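Local coordinates for CRISPR-associated protein,CRISPR-associated endonuclease Cas9 (Corynebacterium diphtheriae, PDB 6JOO) that uses a guide RNA to recognise and cut invading double-stranded DNA with its HNH and RuvC-like nuclease domains in a magnesium-dependent manner, at residues R107-I115 with Y209-Q220. Sequence-based numbering, arbitrary orientation.
Sequences RAELAASYI and YAREIQEICRMQ
Gln220, the first residue to leave helical geometry after helix 206-219, and Met219 (a selenomethionine) meet the chain leaving helix 102-110, while Arg107 ties the two helices together farther back. The contact packs the C-terminal turn of helix 102-110 and the loop after it against helix 206-219 in the alpha-helical REC lobe of this type II-C Cas9, within the part taken from the Corynebacterium protein, and comes within about 5 Å of the bound nucleic acid at the nearest atom. Gln220 bends about CB-CG (chi2 -60°), which turns its amide into the bend of 107-115. There Gln220 OE1 accepts a hydrogen bond from Ile115 N at 3.3 Å, in the carbonyl plane and on a lone pair. NE2 reaches Leu110 O and Ser113 O in two weak hydrogen bonds, so the amide joins the last turn of helix 102-110 to the loop that follows it. CD2 of Leu110 lies against the same amide, the two side chains crossing at about a right angle. Met219 sets CB near Leu110 O and, bent about CB-CG (chi2 -63°), brings its SE to 3.3 Å from Ala112 O. Between the Gln220 amide and the Arg107-Glu212 pair lies Ile216, with CG2 against Leu110 CB and CG1 against Ala111 CB at 3.9 Å. Arg107 grips the Glu212 carboxylate side-on: NE meets OE2 on the syn side but 34° out of the carboxylate plane, and NH2 comes to OE1 from above that plane. Each member of this buried salt bridge has a second partner: Gly180 N donates to Glu212 OE1, and Arg107 NH1 is hydrogen-bonded to His131 ND1.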
loop_
_atom_site.group_PDB
_atom_site.type_symbol
_atom_site.label_atom_id
_atom_site.label_comp_id
_atom_site.label_asym_id
_atom_site.label_seq_id
_atom_site.Cartn_x
_atom_site.Cartn_y
_atom_site.Cartn_z
ATOM N N ARG A 107 16.609 -7.199 -38.808
ATOM C CA ARG A 107 17.459 -6.285 -38.048
ATOM C C ARG A 107 18.934 -6.500 -38.359
ATOM O O ARG A 107 19.719 -5.545 -38.332
ATOM C CB ARG A 107 17.209 -6.451 -36.549
ATOM C CG ARG A 107 15.888 -5.878 -36.066
ATOM C CD ARG A 107 15.658 -6.198 -34.598
ATOM N NE ARG A 107 16.777 -5.777 -33.758
ATOM C CZ ARG A 107 16.837 -5.970 -32.445
ATOM N NH1 ARG A 107 15.842 -6.580 -31.816
ATOM N NH2 ARG A 107 17.892 -5.555 -31.756
ATOM N N ALA A 108 19.330 -7.740 -38.649
ATOM C CA ALA A 108 20.708 -8.009 -39.036
ATOM C C ALA A 108 20.969 -7.658 -40.493
ATOM O O ALA A 108 22.077 -7.234 -40.834
ATOM C CB ALA A 108 21.049 -9.478 -38.784
ATOM N N GLU A 109 19.970 -7.827 -41.361
ATOM C CA GLU A 109 20.154 -7.512 -42.774
ATOM C C GLU A 109 20.244 -6.007 -42.998
ATOM O O GLU A 109 21.049 -5.541 -43.814
ATOM C CB GLU A 109 19.009 -8.113 -43.591
ATOM C CG GLU A 109 19.050 -7.783 -45.074
ATOM C CD GLU A 109 17.714 -8.014 -45.755
ATOM O OE1 GLU A 109 16.684 -8.054 -45.048
ATOM O OE2 GLU A 109 17.693 -8.157 -46.996
ATOM N N LEU A 110 19.429 -5.231 -42.280
ATOM C CA LEU A 110 19.433 -3.778 -42.419
ATOM C C LEU A 110 20.722 -3.141 -41.918
ATOM O O LEU A 110 21.077 -2.051 -42.378
ATOM C CB LEU A 110 18.242 -3.180 -41.672
ATOM C CG LEU A 110 16.870 -3.339 -42.333
ATOM C CD1 LEU A 110 15.762 -2.909 -41.387
ATOM C CD2 LEU A 110 16.822 -2.521 -43.608
ATOM N N ALA A 111 21.432 -3.794 -41.003
ATOM C CA ALA A 111 22.657 -3.250 -40.439
ATOM C C ALA A 111 23.901 -3.662 -41.215
ATOM O O ALA A 111 25.017 -3.429 -40.740
ATOM C CB ALA A 111 22.792 -3.674 -38.977
ATOM N N ALA A 112 23.737 -4.267 -42.390
ATOM C CA ALA A 112 24.863 -4.762 -43.172
ATOM C C ALA A 112 24.976 -4.094 -44.533
ATOM O O ALA A 112 26.049 -3.584 -44.879
ATOM C CB ALA A 112 24.756 -6.285 -43.346
ATOM N N SER A 113 23.902 -4.079 -45.319
ATOM C CA SER A 113 23.963 -3.567 -46.678
ATOM C C SER A 113 22.716 -2.755 -46.992
ATOM O O SER A 113 21.689 -2.854 -46.315
ATOM C CB SER A 113 24.119 -4.703 -47.697
ATOM O OG SER A 113 23.025 -5.601 -47.630
ATOM N N TYR A 114 22.826 -1.948 -48.044
ATOM C CA TYR A 114 21.708 -1.156 -48.533
ATOM C C TYR A 114 20.646 -2.066 -49.143
ATOM O O TYR A 114 20.948 -3.125 -49.700
ATOM C CB TYR A 114 22.207 -0.148 -49.571
ATOM C CG TYR A 114 21.260 0.987 -49.896
ATOM C CD1 TYR A 114 20.301 0.858 -50.892
ATOM C CD2 TYR A 114 21.348 2.202 -49.228
ATOM C CE1 TYR A 114 19.445 1.899 -51.197
ATOM C CE2 TYR A 114 20.497 3.248 -49.526
ATOM C CZ TYR A 114 19.548 3.089 -50.512
ATOM O OH TYR A 114 18.697 4.128 -50.814
ATOM N N ILE A 115 19.387 -1.650 -49.026
ATOM C CA ILE A 115 18.264 -2.361 -49.628
ATOM C C ILE A 115 17.775 -1.543 -50.815
ATOM O O ILE A 115 17.432 -0.363 -50.667
ATOM C CB ILE A 115 17.135 -2.615 -48.618
ATOM C CG1 ILE A 115 17.587 -3.636 -47.571
ATOM C CG2 ILE A 115 15.882 -3.102 -49.332
ATOM C CD1 ILE A 115 16.456 -4.226 -46.761
ATOM N N TYR A 209 20.802 -0.363 -27.966
ATOM C CA TYR A 209 19.812 -0.485 -29.032
ATOM C C TYR A 209 19.811 0.737 -29.938
ATOM O O TYR A 209 19.582 0.609 -31.146
ATOM C CB TYR A 209 18.418 -0.712 -28.441
ATOM C CG TYR A 209 18.195 -2.130 -27.970
ATOM C CD1 TYR A 209 18.600 -2.535 -26.706
ATOM C CD2 TYR A 209 17.590 -3.066 -28.797
ATOM C CE1 TYR A 209 18.402 -3.832 -26.277
ATOM C CE2 TYR A 209 17.390 -4.362 -28.380
ATOM C CZ TYR A 209 17.798 -4.739 -27.120
ATOM O OH TYR A 209 17.600 -6.029 -26.695
ATOM N N ALA A 210 20.064 1.924 -29.380
ATOM C CA ALA A 210 20.178 3.116 -30.212
ATOM C C ALA A 210 21.356 3.003 -31.170
ATOM O O ALA A 210 21.298 3.500 -32.301
ATOM C CB ALA A 210 20.312 4.357 -29.331
ATOM N N ARG A 211 22.432 2.341 -30.737
ATOM C CA ARG A 211 23.582 2.141 -31.612
ATOM C C ARG A 211 23.224 1.231 -32.781
ATOM O O ARG A 211 23.659 1.464 -33.914
ATOM C CB ARG A 211 24.754 1.569 -30.811
ATOM C CG ARG A 211 26.125 2.131 -31.188
ATOM C CD ARG A 211 27.223 1.618 -30.256
ATOM N NE ARG A 211 26.893 1.834 -28.850
ATOM C CZ ARG A 211 26.566 0.866 -27.997
ATOM N NH1 ARG A 211 26.275 1.161 -26.737
ATOM N NH2 ARG A 211 26.535 -0.397 -28.401
ATOM N N GLU A 212 22.423 0.190 -32.526
ATOM C CA GLU A 212 21.963 -0.671 -33.612
ATOM C C GLU A 212 21.083 0.099 -34.587
ATOM O O GLU A 212 21.212 -0.058 -35.807
ATOM C CB GLU A 212 21.210 -1.879 -33.052
ATOM C CG GLU A 212 20.348 -2.592 -34.087
ATOM C CD GLU A 212 19.900 -3.971 -33.642
ATOM O OE1 GLU A 212 20.398 -4.455 -32.606
ATOM O OE2 GLU A 212 19.050 -4.573 -34.334
ATOM N N ILE A 213 20.185 0.938 -34.068
ATOM C CA ILE A 213 19.357 1.775 -34.933
ATOM C C ILE A 213 20.232 2.732 -35.734
ATOM O O ILE A 213 19.998 2.967 -36.926
ATOM C CB ILE A 213 18.306 2.535 -34.103
ATOM C CG1 ILE A 213 17.332 1.562 -33.435
ATOM C CG2 ILE A 213 17.552 3.531 -34.972
ATOM C CD1 ILE A 213 16.100 2.239 -32.855
ATOM N N GLN A 214 21.260 3.290 -35.092
ATOM C CA GLN A 214 22.129 4.253 -35.764
ATOM C C GLN A 214 22.824 3.625 -36.966
ATOM O O GLN A 214 22.872 4.220 -38.048
ATOM C CB GLN A 214 23.154 4.807 -34.777
ATOM C CG GLN A 214 24.114 5.816 -35.374
ATOM C CD GLN A 214 25.107 6.334 -34.355
ATOM O OE1 GLN A 214 25.706 5.562 -33.606
ATOM N NE2 GLN A 214 25.279 7.649 -34.314
ATOM N N GLU A 215 23.368 2.418 -36.795
ATOM C CA GLU A 215 24.045 1.754 -37.905
ATOM C C GLU A 215 23.066 1.393 -39.015
ATOM O O GLU A 215 23.416 1.441 -40.201
ATOM C CB GLU A 215 24.783 0.508 -37.412
ATOM C CG GLU A 215 25.570 -0.219 -38.500
ATOM C CD GLU A 215 26.795 0.554 -38.963
ATOM O OE1 GLU A 215 27.924 0.143 -38.619
ATOM O OE2 GLU A 215 26.629 1.572 -39.669
ATOM N N ILE A 216 21.835 1.026 -38.653
ATOM C CA ILE A 216 20.814 0.765 -39.665
ATOM C C ILE A 216 20.534 2.029 -40.467
ATOM O O ILE A 216 20.324 1.978 -41.685
ATOM C CB ILE A 216 19.537 0.207 -39.007
ATOM C CG1 ILE A 216 19.785 -1.212 -38.491
ATOM C CG2 ILE A 216 18.367 0.229 -39.984
ATOM C CD1 ILE A 216 18.561 -1.882 -37.900
ATOM N N CYS A 217 20.554 3.186 -39.801
ATOM C CA CYS A 217 20.327 4.448 -40.496
ATOM C C CYS A 217 21.480 4.785 -41.434
ATOM O O CYS A 217 21.265 5.363 -42.507
ATOM C CB CYS A 217 20.115 5.572 -39.483
ATOM S SG CYS A 217 18.601 5.419 -38.510
ATOM N N ARG A 218 22.710 4.436 -41.050
ATOM C CA ARG A 218 23.854 4.718 -41.910
ATOM C C ARG A 218 23.838 3.844 -43.158
ATOM O O ARG A 218 24.240 4.288 -44.239
ATOM C CB ARG A 218 25.157 4.519 -41.137
ATOM C CG ARG A 218 26.401 4.915 -41.916
ATOM C CD ARG A 218 27.664 4.717 -41.094
ATOM N NE ARG A 218 27.934 3.307 -40.836
ATOM C CZ ARG A 218 28.643 2.522 -41.643
ATOM N NH1 ARG A 218 29.153 3.008 -42.767
ATOM N NH2 ARG A 218 28.840 1.250 -41.326
HETATM N N MSE A 219 23.374 2.606 -43.029
HETATM C CA MSE A 219 23.350 1.675 -44.151
HETATM C C MSE A 219 22.244 2.002 -45.147
HETATM O O MSE A 219 22.365 1.704 -46.332
HETATM C CB MSE A 219 23.183 0.239 -43.650
HETATM C CG MSE A 219 24.383 -0.305 -42.896
HETATM SE SE MSE A 219 25.985 -0.421 -44.004
HETATM C CE MSE A 219 27.170 -1.290 -42.723
ATOM N N GLN A 220 21.164 2.616 -44.664
ATOM C CA GLN A 220 20.012 2.925 -45.497
ATOM C C GLN A 220 19.956 4.395 -45.896
ATOM O O GLN A 220 18.907 4.866 -46.349
ATOM C CB GLN A 220 18.723 2.519 -44.783
ATOM C CG GLN A 220 18.704 1.067 -44.332
ATOM C CD GLN A 220 18.850 0.090 -45.485
ATOM O OE1 GLN A 220 18.429 0.369 -46.608
ATOM N NE2 GLN A 220 19.452 -1.063 -45.210
#